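Local coordinates for protein transcription termination factor FttA (Pyrococcus horikoshii, PDB 3AF6) that probably terminates transcription across the archaeal genome as a zinc-dependent ribonuclease that cleaves nascent RNA at the exit channel of RNA polymerase, at residues 9-17 / 175-183. Residues are numbered along the deposited sequence; the frame is centred on the assembly and turned at random.
Sequences TQVDQILRD and GRNIYRKPE
Val11 and Arg176 pack a methyl on a guanidinium between the start of helix 11-22 and the end of helix 164-178. CG1 of Val11 lies over one face of the guanidinium, off-centre toward its rim and 3.6 Å from Arg176 CZ. With chi1 at 57° CG1 sits between the backbone N and the carbonyl carbon, leaving CG2 anti to N, where it packs on both Arg176 CA and Tyr179 CB, 3.8 and 4.1 Å away. The compact, branched valine can thus serve two neighbours at once. Farther along, the extended Ile14 carries its terminal methyl CD1 to Pro182 CD at 4.0 Å and to the backbone before it.

Charge pairing is looser. Asp12 OD1 comes to the guanidinium edge, near its plane, in a salt bridge with Arg176 NH2 at 3.5 Å, although the carboxylate and guanidinium planes stand 82° apart. A bend at chi3 (79°) brings the long arginine back to this partner.

Both segments are assigned to the archaeal CPSF-KH region, where the contact joins the first helix of the assigned KHa unit to the chain leaving helix 164-178 for the metallo-beta-lactamase part. Tyr179 turns its ring away to stack with Phe37 and bond Pro40 O, and Arg180 forms salt bridges with Asp250 and Glu211, so this exit is tied to both parts.

Among the polar contacts, Thr9 OG1 donates a weak hydrogen bond to Arg176 O at 3.5 Å and accepts from Val11 N at 3.2 Å, an ST turn just ahead of the helix. Tyr179 O receives a CA-H...O contact from Val11 CA. The aliphatic part of Gln10 runs beside Arg180 O and Lys181.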
loop_
_atom_site.group_PDB
_atom_site.type_symbol
_atom_site.label_atom_id
_atom_site.label_comp_id
_atom_site.label_asym_id
_atom_site.label_seq_id
_atom_site.Cartn_x
_atom_site.Cartn_y
_atom_site.Cartn_z
ATOM N N THR A 9 23.725 -21.389 7.374
ATOM C CA THR A 9 22.901 -21.665 6.158
ATOM C C THR A 9 23.319 -22.970 5.508
ATOM O O THR A 9 24.372 -23.517 5.818
ATOM C CB THR A 9 23.066 -20.563 5.095
ATOM O OG1 THR A 9 22.264 -20.878 3.951
ATOM C CG2 THR A 9 24.526 -20.456 4.666
ATOM N N GLN A 10 22.483 -23.461 4.603
ATOM C CA GLN A 10 22.761 -24.689 3.871
ATOM C C GLN A 10 21.989 -24.618 2.565
ATOM O O GLN A 10 21.464 -25.617 2.074
ATOM C CB GLN A 10 22.336 -25.918 4.679
ATOM C CG GLN A 10 20.851 -26.027 4.973
ATOM C CD GLN A 10 20.515 -27.303 5.723
ATOM O OE1 GLN A 10 21.081 -27.577 6.779
ATOM N NE2 GLN A 10 19.596 -28.089 5.180
ATOM N N VAL A 11 21.938 -23.411 2.013
ATOM C CA VAL A 11 21.233 -23.140 0.774
ATOM C C VAL A 11 21.849 -23.821 -0.445
ATOM O O VAL A 11 21.194 -24.635 -1.090
ATOM C CB VAL A 11 21.154 -21.623 0.519
ATOM C CG1 VAL A 11 22.551 -21.027 0.490
ATOM C CG2 VAL A 11 20.415 -21.347 -0.778
ATOM N N ASP A 12 23.100 -23.493 -0.762
ATOM C CA ASP A 12 23.760 -24.085 -1.927
ATOM C C ASP A 12 23.807 -25.602 -1.811
ATOM O O ASP A 12 24.008 -26.313 -2.796
ATOM C CB ASP A 12 25.171 -23.502 -2.105
ATOM C CG ASP A 12 25.973 -23.508 -0.824
ATOM O OD1 ASP A 12 27.057 -22.885 -0.805
ATOM O OD2 ASP A 12 25.522 -24.135 0.160
ATOM N N GLN A 13 23.608 -26.086 -0.594
ATOM C CA GLN A 13 23.581 -27.509 -0.321
ATOM C C GLN A 13 22.223 -27.993 -0.837
ATOM O O GLN A 13 22.086 -29.114 -1.325
ATOM C CB GLN A 13 23.703 -27.719 1.187
ATOM C CG GLN A 13 23.801 -29.153 1.654
ATOM C CD GLN A 13 23.945 -29.233 3.167
ATOM O OE1 GLN A 13 24.888 -28.681 3.745
ATOM N NE2 GLN A 13 23.004 -29.915 3.818
ATOM N N ILE A 14 21.227 -27.116 -0.731
ATOM C CA ILE A 14 19.864 -27.395 -1.184
ATOM C C ILE A 14 19.767 -27.202 -2.696
ATOM O O ILE A 14 19.033 -27.918 -3.372
ATOM C CB ILE A 14 18.838 -26.454 -0.491
ATOM C CG1 ILE A 14 18.842 -26.709 1.018
ATOM C CG2 ILE A 14 17.446 -26.667 -1.075
ATOM C CD1 ILE A 14 17.894 -25.832 1.797
ATOM N N LEU A 15 20.503 -26.219 -3.213
ATOM C CA LEU A 15 20.527 -25.938 -4.647
ATOM C C LEU A 15 21.171 -27.131 -5.343
ATOM O O LEU A 15 20.823 -27.486 -6.468
ATOM C CB LEU A 15 21.352 -24.677 -4.933
ATOM C CG LEU A 15 20.707 -23.311 -4.693
ATOM C CD1 LEU A 15 21.755 -22.217 -4.792
ATOM C CD2 LEU A 15 19.606 -23.087 -5.709
ATOM N N ARG A 16 22.119 -27.743 -4.649
ATOM C CA ARG A 16 22.839 -28.900 -5.154
ATOM C C ARG A 16 21.864 -30.051 -5.410
ATOM O O ARG A 16 22.162 -30.975 -6.164
ATOM C CB ARG A 16 23.902 -29.295 -4.131
ATOM C CG ARG A 16 24.938 -30.288 -4.600
ATOM C CD ARG A 16 26.032 -30.382 -3.556
ATOM N NE ARG A 16 26.794 -29.137 -3.468
ATOM C CZ ARG A 16 27.277 -28.625 -2.338
ATOM N NH1 ARG A 16 27.964 -27.490 -2.367
ATOM N NH2 ARG A 16 27.058 -29.234 -1.179
ATOM N N ASP A 17 20.697 -29.992 -4.776
ATOM C CA ASP A 17 19.678 -31.021 -4.960
ATOM C C ASP A 17 18.632 -30.513 -5.946
ATOM O O ASP A 17 17.945 -31.297 -6.598
ATOM C CB ASP A 17 19.017 -31.374 -3.625
ATOM C CG ASP A 17 19.999 -31.950 -2.625
ATOM O OD1 ASP A 17 19.563 -32.372 -1.531
ATOM O OD2 ASP A 17 21.211 -31.976 -2.931
ATOM N N GLY A 175 17.499 -14.718 -0.769
ATOM C CA GLY A 175 17.282 -16.094 -1.174
ATOM C C GLY A 175 18.019 -17.125 -0.346
ATOM O O GLY A 175 17.429 -18.127 0.059
ATOM N N ARG A 176 19.302 -16.888 -0.093
ATOM C CA ARG A 176 20.107 -17.828 0.686
ATOM C C ARG A 176 19.544 -17.880 2.094
ATOM O O ARG A 176 19.689 -18.878 2.803
ATOM C CB ARG A 176 21.578 -17.391 0.716
ATOM C CG ARG A 176 22.102 -16.920 -0.635
ATOM C CD ARG A 176 23.603 -16.739 -0.655
ATOM N NE ARG A 176 24.280 -18.021 -0.806
ATOM C CZ ARG A 176 25.094 -18.545 0.103
ATOM N NH1 ARG A 176 25.337 -17.890 1.236
ATOM N NH2 ARG A 176 25.656 -19.726 -0.116
ATOM N N ASN A 177 18.903 -16.780 2.484
ATOM C CA ASN A 177 18.269 -16.661 3.789
ATOM C C ASN A 177 16.993 -17.484 3.799
ATOM O O ASN A 177 16.843 -18.397 4.603
ATOM C CB ASN A 177 17.909 -15.209 4.074
ATOM C CG ASN A 177 18.757 -14.605 5.162
ATOM O OD1 ASN A 177 18.897 -15.184 6.247
ATOM N ND2 ASN A 177 19.326 -13.427 4.889
ATOM N N ILE A 178 16.077 -17.155 2.891
ATOM C CA ILE A 178 14.809 -17.859 2.815
ATOM C C ILE A 178 14.999 -19.374 2.771
ATOM O O ILE A 178 14.156 -20.132 3.260
ATOM C CB ILE A 178 13.985 -17.416 1.577
ATOM C CG1 ILE A 178 13.709 -15.911 1.643
ATOM C CG2 ILE A 178 12.667 -18.199 1.507
ATOM C CD1 ILE A 178 12.911 -15.379 0.458
ATOM N N TYR A 179 16.117 -19.816 2.204
ATOM C CA TYR A 179 16.378 -21.246 2.090
ATOM C C TYR A 179 17.556 -21.732 2.930
ATOM O O TYR A 179 18.248 -22.687 2.559
ATOM C CB TYR A 179 16.571 -21.595 0.617
ATOM C CG TYR A 179 15.337 -21.260 -0.179
ATOM C CD1 TYR A 179 14.226 -22.102 -0.152
ATOM C CD2 TYR A 179 15.229 -20.047 -0.862
ATOM C CE1 TYR A 179 13.032 -21.746 -0.773
ATOM C CE2 TYR A 179 14.031 -19.682 -1.488
ATOM C CZ TYR A 179 12.938 -20.541 -1.432
ATOM O OH TYR A 179 11.740 -20.191 -2.007
ATOM N N ARG A 180 17.767 -21.079 4.073
ATOM C CA ARG A 180 18.847 -21.454 4.971
ATOM C C ARG A 180 18.637 -22.898 5.440
ATOM O O ARG A 180 19.485 -23.475 6.127
ATOM C CB ARG A 180 18.912 -20.494 6.174
ATOM C CG ARG A 180 17.615 -20.341 6.972
ATOM C CD ARG A 180 17.843 -19.528 8.239
ATOM N NE ARG A 180 16.602 -19.157 8.917
ATOM C CZ ARG A 180 15.751 -18.236 8.476
ATOM N NH1 ARG A 180 16.002 -17.590 7.351
ATOM N NH2 ARG A 180 14.657 -17.942 9.165
ATOM N N LYS A 181 17.498 -23.470 5.062
ATOM C CA LYS A 181 17.171 -24.849 5.401
ATOM C C LYS A 181 15.867 -25.229 4.718
ATOM O O LYS A 181 15.145 -24.362 4.241
ATOM C CB LYS A 181 17.059 -25.028 6.916
ATOM C CG LYS A 181 16.005 -24.175 7.574
ATOM C CD LYS A 181 15.917 -24.499 9.049
ATOM C CE LYS A 181 15.514 -25.942 9.273
ATOM N NZ LYS A 181 15.367 -26.220 10.722
ATOM N N PRO A 182 15.558 -26.532 4.644
ATOM C CA PRO A 182 14.328 -27.007 4.000
ATOM C C PRO A 182 13.065 -26.729 4.800
ATOM O O PRO A 182 13.153 -26.406 5.983
ATOM C CB PRO A 182 14.593 -28.498 3.825
ATOM C CG PRO A 182 15.429 -28.820 5.014
ATOM C CD PRO A 182 16.407 -27.669 5.039
ATOM N N GLU A 183 11.902 -26.860 4.154
ATOM C CA GLU A 183 10.616 -26.623 4.813
ATOM C C GLU A 183 10.690 -27.128 6.235
ATOM O O GLU A 183 11.071 -28.266 6.482
ATOM C CB GLU A 183 9.463 -27.311 4.073
ATOM C CG GLU A 183 9.095 -26.637 2.751
ATOM C CD GLU A 183 7.666 -26.949 2.288
ATOM O OE1 GLU A 183 7.295 -28.148 2.219
ATOM O OE2 GLU A 183 6.917 -25.988 1.985
#